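Local structure of methylglyoxal reductase (NADPH-dependent) (Candida albicans SC5314, 6KWS) at residues G30-T35 with Y53-D58; F196-Q201 with N212-I217. The protein probably catalyses the NADPH-dependent reduction of methylglyoxal, as a member of the dihydroflavonol-4-reductase subfamily of NAD(P)-dependent epimerases/dehydratases. The protein carries 1 engineered substitution. One frame throughout, in Å; residues are numbered along the deposited sequence.

From the N terminus, strand 3-7 comes first in the nine-stranded mixed sheet whose two outermost strands hold the contacts, which follow one another without nesting or crossing. Strand 27-32 then leads into helix 35-44, and the chain returns in strand 51-55 beside it, so that contact 1 closes a beta-alpha-beta unit at one border. Strands 75-80, 120-124 and 188-194 follow before 196-198, at the other border. Contact 2 closes the irregular loop after this strand by bringing the turn that leads into helix 216-222, and Ile217 in that helix, against it. The centres lie about 23 Å apart, yet each contact contains NADPH-binding residues: Arg33 and Asp58 in contact 1, Val197 in contact 2.

Contact 1: G30-T35 with Y53-D58; sequences GTVRST and YEIVED
Gly30 O accepts a hydrogen bond from Glu54 N (2.9 Å), the first of three that join two parallel strands. Gly30 adds no side chain to the face on which its partner Tyr53 carries its ring. Thr31, on the other face, brings its beta-branched CB to 4.1 Å from Val56 CG2, while its OG1 bonds to Gly8 N. Val32 uses both backbone groups: its N donates to Glu54 O (3.1 Å) and its O receives Val56 N (2.9 Å). Its CG1 stands anti to the carbonyl carbon (chi1 -69°), leaving CG2 between that carbon and the backbone N, 3.5 Å from Tyr53 CD1, the two side chains crossing at about a right angle. Arg33, an NADPH-binding residue, leaves the strand; its aliphatic CG passes Glu57 O while the bent chain leads the guanidinium away. Ser34, at the N-cap, reaches Lys37 N through OG in a weak hydrogen bond, and Thr35, in the next helix, sets OG1 3.4 Å from Ile55 CD1 and CG2 3.5 Å from Tyr53 OH, a hydroxyl hydrogen-bonded to Asp39. Strand 27-32 thus lies between strands 3-7 and 51-55, with helix 35-44 over the face bearing Val32 and Tyr53, as in a Rossmann-type crossover.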
loop_
_atom_site.group_PDB
_atom_site.type_symbol
_atom_site.label_atom_id
_atom_site.label_comp_id
_atom_site.label_asym_id
_atom_site.label_seq_id
_atom_site.Cartn_x
_atom_site.Cartn_y
_atom_site.Cartn_z
ATOM N N GLY A 30 12.423 10.222 7.491
ATOM C CA GLY A 30 11.278 9.398 7.772
ATOM C C GLY A 30 10.620 9.855 9.050
ATOM O O GLY A 30 11.271 10.350 9.956
ATOM N N THR A 31 9.309 9.706 9.114
ATOM C CA THR A 31 8.637 9.916 10.378
ATOM C C THR A 31 8.271 8.555 10.937
ATOM O O THR A 31 7.898 7.637 10.193
ATOM C CB THR A 31 7.387 10.797 10.248
ATOM O OG1 THR A 31 6.302 10.040 9.693
ATOM C CG2 THR A 31 7.669 12.039 9.395
ATOM N N VAL A 32 8.415 8.429 12.251
ATOM C CA VAL A 32 8.174 7.187 12.961
ATOM C C VAL A 32 7.470 7.560 14.245
ATOM O O VAL A 32 7.455 8.724 14.646
ATOM C CB VAL A 32 9.477 6.421 13.259
ATOM C CG1 VAL A 32 10.067 5.885 11.975
ATOM C CG2 VAL A 32 10.469 7.328 13.976
ATOM N N ARG A 33 6.894 6.554 14.902
ATOM C CA ARG A 33 6.049 6.810 16.066
ATOM C C ARG A 33 6.809 6.828 17.383
ATOM O O ARG A 33 6.231 7.275 18.382
ATOM C CB ARG A 33 4.902 5.773 16.194
ATOM C CG ARG A 33 3.778 5.747 15.082
ATOM C CD ARG A 33 4.322 5.603 13.639
ATOM N NE ARG A 33 5.329 4.538 13.622
ATOM C CZ ARG A 33 6.183 4.210 12.656
ATOM N NH1 ARG A 33 6.218 4.835 11.501
ATOM N NH2 ARG A 33 7.016 3.224 12.899
ATOM N N SER A 34 8.064 6.348 17.421
ATOM C CA SER A 34 8.863 6.360 18.644
ATOM C C SER A 34 10.347 6.353 18.299
ATOM O O SER A 34 10.737 6.107 17.156
ATOM C CB SER A 34 8.551 5.167 19.555
ATOM O OG SER A 34 8.682 3.951 18.849
ATOM N N THR A 35 11.175 6.619 19.318
ATOM C CA THR A 35 12.624 6.517 19.152
ATOM C C THR A 35 13.044 5.088 18.825
ATOM O O THR A 35 13.938 4.870 17.994
ATOM C CB THR A 35 13.340 6.996 20.424
ATOM O OG1 THR A 35 13.038 8.371 20.649
ATOM C CG2 THR A 35 14.846 6.854 20.285
ATOM N N TYR A 53 15.403 10.638 10.911
ATOM C CA TYR A 53 13.998 10.494 11.260
ATOM C C TYR A 53 13.543 11.567 12.244
ATOM O O TYR A 53 14.338 12.131 13.001
ATOM C CB TYR A 53 13.721 9.101 11.844
ATOM C CG TYR A 53 14.261 8.868 13.245
ATOM C CD1 TYR A 53 13.475 9.118 14.366
ATOM C CD2 TYR A 53 15.546 8.380 13.445
ATOM C CE1 TYR A 53 13.950 8.899 15.649
ATOM C CE2 TYR A 53 16.034 8.152 14.731
ATOM C CZ TYR A 53 15.226 8.415 15.834
ATOM O OH TYR A 53 15.688 8.190 17.127
ATOM N N GLU A 54 12.238 11.828 12.227
ATOM C CA GLU A 54 11.570 12.651 13.222
ATOM C C GLU A 54 10.385 11.875 13.775
ATOM O O GLU A 54 9.836 10.993 13.111
ATOM C CB GLU A 54 11.110 13.990 12.627
ATOM C CG GLU A 54 12.238 14.826 12.048
ATOM C CD GLU A 54 13.095 15.509 13.145
ATOM O OE1 GLU A 54 13.925 16.373 12.798
ATOM O OE2 GLU A 54 12.940 15.183 14.346
ATOM N N ILE A 55 9.984 12.196 14.998
ATOM C CA ILE A 55 8.932 11.448 15.681
ATOM C C ILE A 55 7.594 12.157 15.538
ATOM O O ILE A 55 7.473 13.342 15.871
ATOM C CB ILE A 55 9.265 11.233 17.161
ATOM C CG1 ILE A 55 10.527 10.388 17.260
ATOM C CG2 ILE A 55 8.092 10.563 17.845
ATOM C CD1 ILE A 55 10.849 9.985 18.623
ATOM N N VAL A 56 6.587 11.418 15.063
ATOM C CA VAL A 56 5.201 11.862 15.002
ATOM C C VAL A 56 4.329 10.745 15.558
ATOM O O VAL A 56 4.037 9.768 14.853
ATOM C CB VAL A 56 4.779 12.216 13.564
ATOM C CG1 VAL A 56 3.293 12.565 13.512
ATOM C CG2 VAL A 56 5.634 13.341 13.007
ATOM N N GLU A 57 3.889 10.890 16.818
ATOM C CA GLU A 57 3.308 9.766 17.558
ATOM C C GLU A 57 1.916 9.391 17.056
ATOM O O GLU A 57 1.611 8.198 16.934
ATOM C CB GLU A 57 3.286 10.077 19.054
ATOM C CG GLU A 57 4.494 10.907 19.473
ATOM C CD GLU A 57 4.672 11.050 20.989
ATOM O OE1 GLU A 57 4.460 10.057 21.728
ATOM O OE2 GLU A 57 5.057 12.157 21.436
ATOM N N ASP A 58 1.053 10.370 16.766
ATOM C CA ASP A 58 -0.232 10.092 16.126
ATOM C C ASP A 58 -0.326 10.921 14.859
ATOM O O ASP A 58 -0.414 12.151 14.931
ATOM C CB ASP A 58 -1.428 10.391 17.036
ATOM C CG ASP A 58 -2.748 9.772 16.498
ATOM O OD1 ASP A 58 -3.054 9.934 15.279
ATOM O OD2 ASP A 58 -3.472 9.109 17.292
#

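Contact 2: F196-Q201 with N212-I217; sequences FVFGPQ and NTSSEI
Ser215 OG stands anti to its own carbonyl carbon (chi1 -81°), which directs it to Gly199 O, while Ser214 OG, anti to its backbone N (chi1 -161°), lies beside the Phe196 ring. The Ser215 hydroxyl donates to Gly199 O over 3.1 Å, approaching with a tilt of 25° from the carbonyl plane. A small side chain with a donor fits this buried place, where the strand has just ended and a carbonyl faces the turn. Gly199 itself has a positive phi, which glycine adopts readily because it has no side chain.

Ser214 packs against the strand itself. Its CB comes to 3.2 Å from Val197 O, and its OG sits at the edge of the Phe196 ring, 3.5 Å from CD1. Over one face of that ring comes Ile217 CD1, 4.0 Å from Phe196 CD1, with the two side chains crossing at about a right angle. The same methyl meets the edge of Phe198 at CE1, so the slender isoleucine tip touches both aromatic rings. Phe198 also packs edge-to-face with Phe268.

Within the incoming segment, Thr213 OG1 accepts from Ser215 N (2.9 Å), a capping bond within the type I turn from Thr213 to Glu216. On its other branch, Thr213 CG2 meets Gln201 NE2 at 4.0 Å, and the threonine also touches Phe12. Val197 and Phe12 are both NADPH-binding residues.

The capped turn leads into helix 216-222 of the unit formed with strands 196-198 and 234-239, a beta-alpha-beta connection at the border of the sheet in this NAD(P)-dependent epimerase/dehydratase family protein, beside its dinucleotide site.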
loop_
_atom_site.group_PDB
_atom_site.type_symbol
_atom_site.label_atom_id
_atom_site.label_comp_id
_atom_site.label_asym_id
_atom_site.label_seq_id
_atom_site.Cartn_x
_atom_site.Cartn_y
_atom_site.Cartn_z
ATOM N N PHE A 196 -4.328 -5.930 -3.517
ATOM C CA PHE A 196 -3.650 -6.645 -2.439
ATOM C C PHE A 196 -2.146 -6.644 -2.671
ATOM O O PHE A 196 -1.669 -7.023 -3.743
ATOM C CB PHE A 196 -4.148 -8.082 -2.321
ATOM C CG PHE A 196 -5.569 -8.190 -1.905
ATOM C CD1 PHE A 196 -5.948 -7.911 -0.592
ATOM C CD2 PHE A 196 -6.545 -8.593 -2.824
ATOM C CE1 PHE A 196 -7.280 -8.013 -0.208
ATOM C CE2 PHE A 196 -7.881 -8.702 -2.446
ATOM C CZ PHE A 196 -8.245 -8.408 -1.139
ATOM N N VAL A 197 -1.395 -6.217 -1.668
ATOM C CA VAL A 197 0.044 -6.050 -1.810
ATOM C C VAL A 197 0.754 -7.298 -1.293
ATOM O O VAL A 197 0.696 -7.608 -0.098
ATOM C CB VAL A 197 0.532 -4.797 -1.076
ATOM C CG1 VAL A 197 2.017 -4.711 -1.217
ATOM C CG2 VAL A 197 -0.147 -3.556 -1.634
ATOM N N PHE A 198 1.421 -8.011 -2.196
ATOM C CA PHE A 198 2.219 -9.186 -1.890
ATOM C C PHE A 198 3.692 -8.805 -1.923
ATOM O O PHE A 198 4.054 -7.682 -2.268
ATOM C CB PHE A 198 1.954 -10.312 -2.901
ATOM C CG PHE A 198 0.589 -10.895 -2.826
ATOM C CD1 PHE A 198 -0.194 -10.715 -1.707
ATOM C CD2 PHE A 198 0.087 -11.642 -3.889
ATOM C CE1 PHE A 198 -1.469 -11.260 -1.639
ATOM C CE2 PHE A 198 -1.193 -12.201 -3.831
ATOM C CZ PHE A 198 -1.970 -12.009 -2.700
ATOM N N GLY A 199 4.553 -9.768 -1.612
ATOM C CA GLY A 199 5.974 -9.569 -1.755
ATOM C C GLY A 199 6.683 -9.633 -0.423
ATOM O O GLY A 199 6.061 -9.551 0.639
ATOM N N PRO A 200 8.005 -9.773 -0.460
ATOM C CA PRO A 200 8.783 -9.872 0.781
ATOM C C PRO A 200 8.905 -8.532 1.494
ATOM O O PRO A 200 8.757 -7.463 0.897
ATOM C CB PRO A 200 10.146 -10.332 0.275
ATOM C CG PRO A 200 10.234 -9.584 -1.061
ATOM C CD PRO A 200 8.877 -9.739 -1.650
ATOM N N GLN A 201 9.232 -8.603 2.782
ATOM C CA GLN A 201 9.661 -7.413 3.510
ATOM C C GLN A 201 11.082 -6.990 3.139
ATOM O O GLN A 201 11.902 -7.790 2.685
ATOM C CB GLN A 201 9.581 -7.657 5.010
ATOM C CG GLN A 201 8.306 -8.312 5.423
ATOM C CD GLN A 201 7.816 -7.782 6.727
ATOM O OE1 GLN A 201 8.220 -8.255 7.789
ATOM N NE2 GLN A 201 6.939 -6.783 6.666
ATOM N N ASN A 212 1.518 -8.893 9.649
ATOM C CA ASN A 212 0.472 -7.895 9.819
ATOM C C ASN A 212 0.062 -7.257 8.487
ATOM O O ASN A 212 -0.832 -6.400 8.464
ATOM C CB ASN A 212 0.921 -6.839 10.846
ATOM C CG ASN A 212 0.799 -7.340 12.304
ATOM O OD1 ASN A 212 0.006 -8.243 12.607
ATOM N ND2 ASN A 212 1.585 -6.745 13.204
ATOM N N THR A 213 0.662 -7.709 7.376
ATOM C CA THR A 213 0.473 -7.180 6.035
ATOM C C THR A 213 -0.514 -8.040 5.247
ATOM O O THR A 213 -1.154 -8.958 5.771
ATOM C CB THR A 213 1.800 -7.111 5.258
ATOM O OG1 THR A 213 2.057 -8.372 4.605
ATOM C CG2 THR A 213 2.981 -6.770 6.174
ATOM N N SER A 214 -0.611 -7.751 3.949
ATOM C CA SER A 214 -1.469 -8.514 3.059
ATOM C C SER A 214 -0.831 -9.818 2.598
ATOM O O SER A 214 -1.526 -10.689 2.063
ATOM C CB SER A 214 -1.832 -7.671 1.848
ATOM O OG SER A 214 -2.970 -8.231 1.237
ATOM N N SER A 215 0.477 -9.971 2.792
ATOM C CA SER A 215 1.115 -11.247 2.516
ATOM C C SER A 215 0.620 -12.349 3.449
ATOM O O SER A 215 0.929 -13.518 3.204
ATOM C CB SER A 215 2.642 -11.098 2.615
ATOM O OG SER A 215 3.212 -10.540 1.430
ATOM N N GLU A 216 -0.152 -12.009 4.497
ATOM C CA GLU A 216 -0.766 -13.015 5.363
ATOM C C GLU A 216 -1.713 -13.936 4.603
ATOM O O GLU A 216 -1.848 -15.106 4.977
ATOM C CB GLU A 216 -1.499 -12.354 6.533
ATOM C CG GLU A 216 -2.346 -13.319 7.378
ATOM C CD GLU A 216 -1.490 -14.229 8.328
ATOM O OE1 GLU A 216 -0.272 -13.964 8.522
ATOM O OE2 GLU A 216 -2.042 -15.227 8.856
ATOM N N ILE A 217 -2.361 -13.449 3.542
ATOM C CA ILE A 217 -3.060 -14.350 2.625
ATOM C C ILE A 217 -2.146 -15.505 2.225
ATOM O O ILE A 217 -2.517 -16.682 2.315
ATOM C CB ILE A 217 -3.561 -13.563 1.402
ATOM C CG1 ILE A 217 -4.376 -12.373 1.896
ATOM C CG2 ILE A 217 -4.365 -14.445 0.473
ATOM C CD1 ILE A 217 -4.975 -11.555 0.815
#